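Local atomic coordinates of anopheles Plasmodium-responsive Leucine-rich repeat protein 1B (PDB entry 4XGO), a protein that probably takes part in the mosquito response to Plasmodium by binding partner proteins such as LRIM1, this chain being its leucine-rich repeat domain. Residues L28-G32 and L33-E37; S84-P88 and G89-N93; M8-P12 and F13-A17; R60-P64 and H65-N69. All coordinates share one frame; numbering follows the deposited sequence.

Interaction 1: residues L28-G32 and L33-E37; sequences LNLNG and LQIEE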
loop_
_atom_site.group_PDB
_atom_site.type_symbol
_atom_site.label_atom_id
_atom_site.label_comp_id
_atom_site.label_asym_id
_atom_site.label_seq_id
_atom_site.Cartn_x
_atom_site.Cartn_y
_atom_site.Cartn_z
ATOM N N LEU A 28 16.791 -15.634 -12.021
ATOM C CA LEU A 28 17.031 -15.728 -10.598
ATOM C C LEU A 28 15.966 -14.939 -9.874
ATOM O O LEU A 28 15.892 -13.718 -10.006
ATOM C CB LEU A 28 18.444 -15.236 -10.239
ATOM C CG LEU A 28 18.762 -15.201 -8.741
ATOM C CD1 LEU A 28 18.645 -16.594 -8.141
ATOM C CD2 LEU A 28 20.131 -14.618 -8.446
ATOM N N ASN A 29 15.156 -15.636 -9.097
ATOM C CA ASN A 29 14.120 -14.988 -8.314
ATOM C C ASN A 29 14.538 -14.786 -6.852
ATOM O O ASN A 29 14.524 -15.722 -6.042
ATOM C CB ASN A 29 12.800 -15.747 -8.408
ATOM C CG ASN A 29 11.662 -14.990 -7.744
ATOM O OD1 ASN A 29 11.812 -13.814 -7.415
ATOM N ND2 ASN A 29 10.517 -15.641 -7.569
ATOM N N LEU A 30 14.922 -13.545 -6.532
ATOM C CA LEU A 30 15.229 -13.139 -5.183
ATOM C C LEU A 30 14.142 -12.228 -4.649
ATOM O O LEU A 30 14.348 -11.486 -3.679
ATOM C CB LEU A 30 16.573 -12.422 -5.144
ATOM C CG LEU A 30 17.772 -13.204 -5.653
ATOM C CD1 LEU A 30 19.034 -12.335 -5.574
ATOM C CD2 LEU A 30 17.939 -14.508 -4.893
ATOM N N ASN A 31 12.959 -12.282 -5.253
ATOM C CA ASN A 31 11.863 -11.445 -4.760
ATOM C C ASN A 31 11.474 -11.851 -3.344
ATOM O O ASN A 31 11.407 -13.050 -3.041
ATOM C CB ASN A 31 10.615 -11.639 -5.608
ATOM C CG ASN A 31 10.754 -11.089 -7.011
ATOM O OD1 ASN A 31 11.676 -10.333 -7.332
ATOM N ND2 ASN A 31 9.831 -11.490 -7.866
ATOM N N GLY A 32 11.152 -10.873 -2.512
ATOM C CA GLY A 32 10.475 -11.122 -1.247
ATOM C C GLY A 32 11.317 -11.856 -0.209
ATOM O O GLY A 32 10.767 -12.556 0.641
ATOM N N LEU A 33 12.646 -11.695 -0.276
ATOM C CA LEU A 33 13.549 -12.412 0.656
ATOM C C LEU A 33 14.122 -11.522 1.767
ATOM O O LEU A 33 15.054 -11.936 2.459
ATOM C CB LEU A 33 14.663 -13.123 -0.104
ATOM C CG LEU A 33 14.229 -14.159 -1.140
ATOM C CD1 LEU A 33 15.412 -14.767 -1.875
ATOM C CD2 LEU A 33 13.363 -15.263 -0.509
ATOM N N GLN A 34 13.506 -10.366 1.983
ATOM C CA GLN A 34 13.932 -9.368 2.991
ATOM C C GLN A 34 15.411 -9.007 2.828
ATOM O O GLN A 34 16.132 -8.861 3.813
ATOM C CB GLN A 34 13.666 -9.850 4.437
ATOM C CG GLN A 34 12.232 -10.271 4.757
ATOM C CD GLN A 34 11.221 -9.136 4.757
ATOM O OE1 GLN A 34 10.039 -9.347 4.420
ATOM N NE2 GLN A 34 11.657 -7.927 5.141
ATOM N N ILE A 35 15.856 -8.878 1.584
ATOM C CA ILE A 35 17.233 -8.490 1.294
ATOM C C ILE A 35 17.411 -7.027 1.609
ATOM O O ILE A 35 16.646 -6.179 1.134
ATOM C CB ILE A 35 17.619 -8.752 -0.169
ATOM C CG1 ILE A 35 17.582 -10.260 -0.436
ATOM C CG2 ILE A 35 19.004 -8.184 -0.496
ATOM C CD1 ILE A 35 17.697 -10.632 -1.890
ATOM N N GLU A 36 18.407 -6.724 2.432
ATOM C CA GLU A 36 18.700 -5.338 2.778
ATOM C C GLU A 36 20.026 -4.902 2.160
ATOM O O GLU A 36 20.036 -4.071 1.284
ATOM C CB GLU A 36 18.684 -5.123 4.286
ATOM C CG GLU A 36 18.687 -3.652 4.674
ATOM C CD GLU A 36 18.788 -3.430 6.173
ATOM O OE1 GLU A 36 18.822 -4.418 6.949
ATOM O OE2 GLU A 36 18.852 -2.249 6.576
ATOM N N GLU A 37 21.144 -5.464 2.578
ATOM C CA GLU A 37 22.420 -5.079 1.975
ATOM C C GLU A 37 22.767 -6.041 0.841
ATOM O O GLU A 37 22.459 -7.227 0.909
ATOM C CB GLU A 37 23.540 -5.026 3.023
ATOM C CG GLU A 37 24.892 -4.640 2.439
ATOM C CD GLU A 37 25.964 -4.402 3.488
ATOM O OE1 GLU A 37 25.915 -5.039 4.568
ATOM O OE2 GLU A 37 26.871 -3.573 3.223
#
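Leu30 and Leu33 share one side-chain shape, each with CG opposite its carbonyl carbon and beside its backbone N (chi1 -58° and -59°), and these torsions bring Leu33 CD1 against both the side chain and the backbone of Leu30, 3.7 Å from Leu30 CA. The two residues begin and end a type II beta turn. The turn follows strand 27-29, the first parallel strand of the leucine-rich repeat solenoid, at the point where the chain swings round toward strand 35-38. Leu33 CD1 comes within 3.9 Å of Leu30 CD2 as the two side chains cross obliquely, and CG of Leu33 lies 3.7 Å from Leu30 O. Ile35 adds a third apolar tip: its CD1 rests 3.9 Å from Leu30 CB. Leu30 and Ile35 are buried, so branched apolar groups suit them, while the partly exposed Leu33 lays its isobutyl group over Leu30. Gly32 takes the third position of the turn with a positive phi, which costs a residue without a side chain little. Asn57 of the following repeat secures the backbone here, its OD1 accepting from the N of both Leu33 and Ile35 and its ND2 donating to Leu30 O, the ladder role of the repeat asparagine. The second subunit meets this end of the solenoid: Asn29 and Asn31 bond to their counterparts in that chain, and Ile35 and Glu37 pair with one of its strands. Asn31 reaches through OD1 to Arg55 N, while its own backbone N closes an Asx turn by donating to Asn29 OD1 at 2.9 Å, approaching from 40° above the amide's carbonyl plane.

Interaction 2: residues S84-P88 and G89-N93; sequences SSLPP and GIFHN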
loop_
_atom_site.group_PDB
_atom_site.type_symbol
_atom_site.label_atom_id
_atom_site.label_comp_id
_atom_site.label_asym_id
_atom_site.label_seq_id
_atom_site.Cartn_x
_atom_site.Cartn_y
_atom_site.Cartn_z
ATOM N N SER A 84 16.797 5.460 -3.003
ATOM C CA SER A 84 16.584 6.904 -3.186
ATOM C C SER A 84 17.408 7.474 -4.348
ATOM O O SER A 84 17.102 8.551 -4.853
ATOM C CB SER A 84 16.839 7.674 -1.885
ATOM O OG SER A 84 18.107 7.363 -1.354
ATOM N N SER A 85 18.430 6.747 -4.796
ATOM C CA SER A 85 19.216 7.168 -5.953
ATOM C C SER A 85 19.885 5.970 -6.605
ATOM O O SER A 85 19.966 4.890 -6.004
ATOM C CB SER A 85 20.282 8.189 -5.535
ATOM O OG SER A 85 21.270 7.585 -4.726
ATOM N N LEU A 86 20.363 6.164 -7.831
ATOM C CA LEU A 86 21.180 5.155 -8.500
ATOM C C LEU A 86 22.593 5.705 -8.612
ATOM O O LEU A 86 22.764 6.873 -8.955
ATOM C CB LEU A 86 20.635 4.853 -9.886
ATOM C CG LEU A 86 19.212 4.281 -9.894
ATOM C CD1 LEU A 86 18.720 4.079 -11.311
ATOM C CD2 LEU A 86 19.195 2.985 -9.117
ATOM N N PRO A 87 23.596 4.881 -8.313
ATOM C CA PRO A 87 24.982 5.367 -8.363
ATOM C C PRO A 87 25.517 5.470 -9.785
ATOM O O PRO A 87 25.020 4.782 -10.670
ATOM C CB PRO A 87 25.733 4.306 -7.594
ATOM C CG PRO A 87 24.982 3.068 -7.896
ATOM C CD PRO A 87 23.537 3.475 -7.876
ATOM N N PRO A 88 26.525 6.344 -10.013
ATOM C CA PRO A 88 27.075 6.436 -11.368
ATOM C C PRO A 88 27.680 5.105 -11.795
ATOM O O PRO A 88 28.365 4.455 -11.003
ATOM C CB PRO A 88 28.132 7.560 -11.273
ATOM C CG PRO A 88 28.370 7.769 -9.811
ATOM C CD PRO A 88 27.120 7.330 -9.097
ATOM N N GLY A 89 27.371 4.701 -13.023
ATOM C CA GLY A 89 27.913 3.503 -13.616
ATOM C C GLY A 89 27.093 2.254 -13.349
ATOM O O GLY A 89 27.504 1.152 -13.706
ATOM N N ILE A 90 25.935 2.399 -12.706
ATOM C CA ILE A 90 25.142 1.231 -12.319
ATOM C C ILE A 90 24.831 0.303 -13.511
ATOM O O ILE A 90 24.897 -0.926 -13.367
ATOM C CB ILE A 90 23.854 1.645 -11.561
ATOM C CG1 ILE A 90 23.146 0.424 -10.958
ATOM C CG2 ILE A 90 22.923 2.434 -12.463
ATOM C CD1 ILE A 90 23.943 -0.268 -9.865
ATOM N N PHE A 91 24.519 0.878 -14.676
ATOM C CA PHE A 91 24.218 0.083 -15.880
ATOM C C PHE A 91 25.284 0.168 -16.974
ATOM O O PHE A 91 25.023 -0.138 -18.144
ATOM C CB PHE A 91 22.845 0.465 -16.450
ATOM C CG PHE A 91 21.722 0.329 -15.463
ATOM C CD1 PHE A 91 21.579 -0.829 -14.701
ATOM C CD2 PHE A 91 20.804 1.351 -15.286
ATOM C CE1 PHE A 91 20.552 -0.958 -13.776
ATOM C CE2 PHE A 91 19.775 1.231 -14.361
ATOM C CZ PHE A 91 19.647 0.071 -13.609
ATOM N N HIS A 92 26.503 0.547 -16.607
ATOM C CA HIS A 92 27.544 0.718 -17.610
ATOM C C HIS A 92 27.922 -0.600 -18.309
ATOM O O HIS A 92 28.340 -0.600 -19.480
ATOM C CB HIS A 92 28.788 1.325 -16.967
ATOM C CG HIS A 92 29.948 1.438 -17.902
ATOM N ND1 HIS A 92 29.968 2.330 -18.956
ATOM C CD2 HIS A 92 31.124 0.764 -17.953
ATOM C CE1 HIS A 92 31.116 2.212 -19.602
ATOM N NE2 HIS A 92 31.831 1.268 -19.017
ATOM N N ASN A 93 27.806 -1.707 -17.582
ATOM C CA ASN A 93 28.228 -2.995 -18.082
ATOM C C ASN A 93 27.048 -3.932 -18.330
ATOM O O ASN A 93 27.231 -5.159 -18.375
ATOM C CB ASN A 93 29.214 -3.622 -17.099
ATOM C CG ASN A 93 30.479 -2.797 -16.941
ATOM O OD1 ASN A 93 30.699 -2.173 -15.900
ATOM N ND2 ASN A 93 31.291 -2.742 -17.997
#
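Leu86 leads into the bend with its CB 4.2 Å from Ile90 CG2, while CD1 at the end of the same side chain reaches 4.3 Å from Phe91 CE2, meeting that ring at a slant. Pro87 comes next and uses both ring and carbonyl. Its CG packs 4.0 Å from Ile90 CD1; CG1 of the isoleucine is anti to the backbone N (chi1 -171°), and the bend at chi2 (66°) brings CD1 to the proline. Pro87 O accepts from Ile90 N at 3.3 Å. That bond is long and somewhat bent, with the donor 36° above the carbonyl plane, and it closes a type II beta turn. Leu86, Pro87 and Phe91 fill the Leu-Pro-x-x-x-Phe pattern of typical leucine-rich repeats, here on the connection between strands 75-77 and 99-101. Pro88 occupies the second position of the turn, where its ring already restrains phi to the value needed. It hands over to Gly89, whose positive phi is easily reached without a side chain. Gly89 O then receives His92 N at 3.1 Å, so a type I turn follows at once. Within this second turn, Ile90 CG2 sits 3.7 Å above one face of the Phe91 ring, offset toward its rim; Phe67 of the preceding repeat packs against Ile90 as well.

Interaction 3: residues M8-P12 and F13-A17; sequences MHLTP and FTLSA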
loop_
_atom_site.group_PDB
_atom_site.type_symbol
_atom_site.label_atom_id
_atom_site.label_comp_id
_atom_site.label_asym_id
_atom_site.label_seq_id
_atom_site.Cartn_x
_atom_site.Cartn_y
_atom_site.Cartn_z
ATOM N N MET A 8 -0.108 -14.011 -14.126
ATOM C CA MET A 8 0.138 -15.340 -14.688
ATOM C C MET A 8 -0.694 -16.400 -13.989
ATOM O O MET A 8 -1.113 -16.230 -12.836
ATOM C CB MET A 8 1.623 -15.696 -14.614
ATOM C CG MET A 8 2.170 -16.049 -13.235
ATOM S SD MET A 8 3.866 -16.700 -13.267
ATOM C CE MET A 8 3.550 -18.426 -13.516
ATOM N N HIS A 9 -0.969 -17.480 -14.723
ATOM C CA HIS A 9 -1.597 -18.677 -14.172
ATOM C C HIS A 9 -0.468 -19.660 -13.864
ATOM O O HIS A 9 0.416 -19.882 -14.714
ATOM C CB HIS A 9 -2.565 -19.321 -15.195
ATOM C CG HIS A 9 -3.896 -18.636 -15.304
ATOM N ND1 HIS A 9 -5.071 -19.336 -15.494
ATOM C CD2 HIS A 9 -4.245 -17.327 -15.251
ATOM C CE1 HIS A 9 -6.083 -18.487 -15.550
ATOM N NE2 HIS A 9 -5.608 -17.261 -15.412
ATOM N N LEU A 10 -0.461 -20.228 -12.665
ATOM C CA LEU A 10 0.500 -21.243 -12.308
ATOM C C LEU A 10 -0.069 -22.621 -12.638
ATOM O O LEU A 10 -0.953 -23.128 -11.943
ATOM C CB LEU A 10 0.880 -21.178 -10.839
ATOM C CG LEU A 10 2.131 -21.994 -10.488
ATOM C CD1 LEU A 10 3.364 -21.361 -11.098
ATOM C CD2 LEU A 10 2.283 -22.117 -8.978
ATOM N N THR A 11 0.466 -23.211 -13.702
ATOM C CA THR A 11 -0.001 -24.502 -14.222
ATOM C C THR A 11 1.194 -25.445 -14.261
ATOM O O THR A 11 2.338 -25.008 -14.095
ATOM C CB THR A 11 -0.642 -24.326 -15.623
ATOM O OG1 THR A 11 0.364 -24.150 -16.640
ATOM C CG2 THR A 11 -1.574 -23.140 -15.640
ATOM N N PRO A 12 0.967 -26.761 -14.438
ATOM C CA PRO A 12 2.152 -27.572 -14.604
ATOM C C PRO A 12 3.092 -27.086 -15.715
ATOM O O PRO A 12 4.286 -27.184 -15.550
ATOM C CB PRO A 12 1.580 -28.968 -14.902
ATOM C CG PRO A 12 0.280 -28.960 -14.169
ATOM C CD PRO A 12 -0.257 -27.589 -14.386
ATOM N N PHE A 13 2.552 -26.551 -16.805
ATOM C CA PHE A 13 3.361 -26.003 -17.884
ATOM C C PHE A 13 4.147 -24.769 -17.407
ATOM O O PHE A 13 5.370 -24.729 -17.524
ATOM C CB PHE A 13 2.510 -25.645 -19.101
ATOM C CG PHE A 13 3.300 -25.067 -20.252
ATOM C CD1 PHE A 13 3.913 -25.919 -21.176
ATOM C CD2 PHE A 13 3.443 -23.680 -20.415
ATOM C CE1 PHE A 13 4.646 -25.407 -22.236
ATOM C CE2 PHE A 13 4.181 -23.171 -21.477
ATOM C CZ PHE A 13 4.785 -24.049 -22.385
ATOM N N THR A 14 3.465 -23.785 -16.837
ATOM C CA THR A 14 4.172 -22.569 -16.478
ATOM C C THR A 14 5.168 -22.826 -15.341
ATOM O O THR A 14 6.260 -22.219 -15.317
ATOM C CB THR A 14 3.228 -21.405 -16.136
ATOM O OG1 THR A 14 2.410 -21.753 -15.013
ATOM C CG2 THR A 14 2.338 -21.074 -17.328
ATOM N N LEU A 15 4.829 -23.721 -14.410
ATOM C CA LEU A 15 5.779 -24.060 -13.359
ATOM C C LEU A 15 6.988 -24.815 -13.936
ATOM O O LEU A 15 8.128 -24.572 -13.530
ATOM C CB LEU A 15 5.118 -24.822 -12.208
ATOM C CG LEU A 15 6.065 -25.216 -11.058
ATOM C CD1 LEU A 15 6.791 -24.015 -10.469
ATOM C CD2 LEU A 15 5.357 -25.991 -9.954
ATOM N N SER A 16 6.744 -25.705 -14.906
ATOM C CA SER A 16 7.839 -26.424 -15.571
ATOM C C SER A 16 8.798 -25.442 -16.237
ATOM O O SER A 16 10.030 -25.571 -16.098
ATOM C CB SER A 16 7.299 -27.411 -16.615
ATOM O OG SER A 16 8.347 -28.185 -17.185
ATOM N N ALA A 17 8.242 -24.476 -16.953
ATOM C CA ALA A 17 9.064 -23.490 -17.653
ATOM C C ALA A 17 9.863 -22.639 -16.668
ATOM O O ALA A 17 11.060 -22.400 -16.876
ATOM C CB ALA A 17 8.226 -22.651 -18.592
#
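Thr14 OG1 is gripped by two hydrogen bonds: it accepts Thr11 N at 2.8 Å in a nearly straight bond (172°) and gives its own proton to His9 O, also at 2.8 Å, lying in the carbonyl plane on a lone pair. The return bond runs from Thr14 N to Thr11 OG1 at 3.1 Å. Each hydroxyl sits between its backbone N and carbonyl carbon (chi1 76° for Thr11, 61° for Thr14), which curls it back toward the main chain. Threonine fits both places, since a hydroxyl carried on CB, close to the backbone, can bond main-chain N-H groups around the start of a helix. Helical bonding then begins with Leu15 N to Thr11 O at 2.8 Å and Ser16 N to Pro12 O at 2.9 Å. Proline suits the first helical turn because it has no N-H that would need an acceptor there. Outside this polar knot, Met8 bends at its thioether to bring CE 3.8 Å from Thr14 OG1, and Leu10 CD1 packs 4.0 Å from Leu15 CB. Strand 8-10 also pairs in parallel with a strand of the second subunit, and Leu15 touches Ala42 of that chain. Thr11 as N-cap and Thr14 three residues on make a capping box, here starting the helix 12-23 that precedes the first strand of the leucine-rich repeat solenoid.

Interaction 4: residues R60-P64 and H65-N69; sequences RYLPP and HVFQN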
loop_
_atom_site.group_PDB
_atom_site.type_symbol
_atom_site.label_atom_id
_atom_site.label_comp_id
_atom_site.label_asym_id
_atom_site.label_seq_id
_atom_site.Cartn_x
_atom_site.Cartn_y
_atom_site.Cartn_z
ATOM N N ARG A 60 18.285 -0.646 0.227
ATOM C CA ARG A 60 18.450 0.804 0.421
ATOM C C ARG A 60 19.441 1.427 -0.560
ATOM O O ARG A 60 19.258 2.576 -0.983
ATOM C CB ARG A 60 18.872 1.073 1.866
ATOM C CG ARG A 60 19.042 2.530 2.225
ATOM C CD ARG A 60 17.735 3.290 2.313
ATOM N NE ARG A 60 18.011 4.721 2.452
ATOM C CZ ARG A 60 18.228 5.558 1.440
ATOM N NH1 ARG A 60 18.189 5.134 0.176
ATOM N NH2 ARG A 60 18.486 6.838 1.699
ATOM N N TYR A 61 20.491 0.679 -0.902
ATOM C CA TYR A 61 21.529 1.119 -1.843
ATOM C C TYR A 61 21.941 -0.010 -2.756
ATOM O O TYR A 61 21.916 -1.178 -2.358
ATOM C CB TYR A 61 22.805 1.553 -1.101
ATOM C CG TYR A 61 22.575 2.536 -0.007
ATOM C CD1 TYR A 61 22.322 3.873 -0.293
ATOM C CD2 TYR A 61 22.609 2.135 1.324
ATOM C CE1 TYR A 61 22.101 4.790 0.727
ATOM C CE2 TYR A 61 22.391 3.041 2.347
ATOM C CZ TYR A 61 22.142 4.358 2.046
ATOM O OH TYR A 61 21.923 5.250 3.071
ATOM N N LEU A 62 22.330 0.342 -3.978
ATOM C CA LEU A 62 23.002 -0.578 -4.879
ATOM C C LEU A 62 24.481 -0.184 -4.977
ATOM O O LEU A 62 24.774 0.975 -5.261
ATOM C CB LEU A 62 22.411 -0.508 -6.278
ATOM C CG LEU A 62 20.960 -0.945 -6.477
ATOM C CD1 LEU A 62 20.570 -0.654 -7.917
ATOM C CD2 LEU A 62 20.746 -2.409 -6.161
ATOM N N PRO A 63 25.396 -1.143 -4.782
ATOM C CA PRO A 63 26.805 -0.828 -5.066
ATOM C C PRO A 63 26.995 -0.496 -6.552
ATOM O O PRO A 63 26.382 -1.129 -7.397
ATOM C CB PRO A 63 27.545 -2.114 -4.691
ATOM C CG PRO A 63 26.581 -2.924 -3.893
ATOM C CD PRO A 63 25.213 -2.538 -4.347
ATOM N N PRO A 64 27.843 0.497 -6.880
ATOM C CA PRO A 64 27.921 0.955 -8.282
ATOM C C PRO A 64 28.315 -0.124 -9.293
ATOM O O PRO A 64 27.871 -0.065 -10.448
ATOM C CB PRO A 64 28.975 2.078 -8.256
ATOM C CG PRO A 64 29.360 2.282 -6.835
ATOM C CD PRO A 64 28.653 1.306 -5.954
ATOM N N HIS A 65 29.148 -1.080 -8.883
ATOM C CA HIS A 65 29.633 -2.117 -9.803
ATOM C C HIS A 65 28.972 -3.489 -9.583
ATOM O O HIS A 65 29.447 -4.508 -10.072
ATOM C CB HIS A 65 31.166 -2.230 -9.710
ATOM C CG HIS A 65 31.883 -0.936 -9.963
ATOM N ND1 HIS A 65 31.717 -0.203 -11.119
ATOM C CD2 HIS A 65 32.763 -0.244 -9.206
ATOM C CE1 HIS A 65 32.479 0.874 -11.071
ATOM N NE2 HIS A 65 33.113 0.879 -9.916
ATOM N N VAL A 66 27.845 -3.520 -8.874
ATOM C CA VAL A 66 27.196 -4.796 -8.567
ATOM C C VAL A 66 26.813 -5.599 -9.824
ATOM O O VAL A 66 26.846 -6.830 -9.788
ATOM C CB VAL A 66 25.973 -4.611 -7.649
ATOM C CG1 VAL A 66 24.848 -3.889 -8.387
ATOM C CG2 VAL A 66 25.487 -5.948 -7.095
ATOM N N PHE A 67 26.492 -4.918 -10.930
ATOM C CA PHE A 67 26.039 -5.604 -12.145
ATOM C C PHE A 67 27.136 -5.912 -13.172
ATOM O O PHE A 67 26.859 -6.497 -14.230
ATOM C CB PHE A 67 24.852 -4.864 -12.797
ATOM C CG PHE A 67 23.652 -4.716 -11.889
ATOM C CD1 PHE A 67 23.148 -5.810 -11.181
ATOM C CD2 PHE A 67 23.031 -3.477 -11.718
ATOM C CE1 PHE A 67 22.065 -5.674 -10.324
ATOM C CE2 PHE A 67 21.945 -3.340 -10.865
ATOM C CZ PHE A 67 21.448 -4.438 -10.174
ATOM N N GLN A 68 28.380 -5.555 -12.858
ATOM C CA GLN A 68 29.509 -5.957 -13.691
ATOM C C GLN A 68 29.593 -7.475 -13.828
ATOM O O GLN A 68 30.028 -7.981 -14.861
ATOM C CB GLN A 68 30.813 -5.438 -13.111
ATOM C CG GLN A 68 30.918 -3.942 -13.131
ATOM C CD GLN A 68 32.363 -3.498 -13.105
ATOM O OE1 GLN A 68 33.133 -3.926 -12.246
ATOM N NE2 GLN A 68 32.744 -2.674 -14.066
ATOM N N ASN A 69 29.158 -8.196 -12.796
ATOM C CA ASN A 69 29.166 -9.653 -12.814
ATOM C C ASN A 69 28.022 -10.294 -13.590
ATOM O O ASN A 69 28.030 -11.519 -13.778
ATOM C CB ASN A 69 29.151 -10.198 -11.385
ATOM C CG ASN A 69 30.485 -10.032 -10.681
ATOM O OD1 ASN A 69 31.544 -10.320 -11.252
ATOM N ND2 ASN A 69 30.441 -9.591 -9.424
HETATM O O HOH W 1 26.720 -2.206 -11.682
#
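Val66 lays its CB across the Pro63 ring, 4.0 Å from Pro63 CD, with the two side chains set at an angle to each other. A chi1 of 68° turns CG1 of the valine back over its own main chain, so that it lies 3.6 Å above the centre of one face of the Phe67 ring, and also close to Pro63 O. A small beta-branched residue can thus touch both a proline and a phenylalanine. Val66 N donates to Pro63 O at 3.2 Å, arriving steeply, 60° out of the carbonyl plane, and closes a type I beta turn. The loop leads from strand 51-53 to strand 75-77 of the leucine-rich repeat solenoid, and the repeat's consensus leucine, proline and phenylalanine are here Leu62, Pro63 and Phe67. Leu62 CD1 meets the Phe67 ring obliquely, 4.2 Å from CE2, and Leu62 also packs on Ile90 of the next repeat. At the second corner of the turn stands Pro64, a residue whose closed ring favours the backbone angle required there, and the exposed His65 lies alongside its carbonyl group with CG 3.7 Å from Pro64 C. A water molecule bridges the backbone at the bend: it lies 2.7 Å from Pro64 O, to which it probably donates, and accepts from Phe67 N at 2.8 Å.

From the N terminus, interaction 3 comes first, turning the chain from strand 8-10 into helix 12-23. Interaction 1 takes in the end of strand 27-29 and bends the chain toward strand 35-38; both of these contacts also touch the second subunit. Interactions 4 and 2 then occupy equivalent loops of successive repeats. All four close short local turns in series, so none nests in or crosses another. Interactions 4 and 2 lie side by side, their centres about 7 Å apart, and are joined by probable hydrogen bonds from Arg60 to Ser84 and from Gln68 to Asn93, with Pro87 packed on the Leu62 carbonyl. Interaction 3, by contrast, is centred about 34 Å from interaction 2.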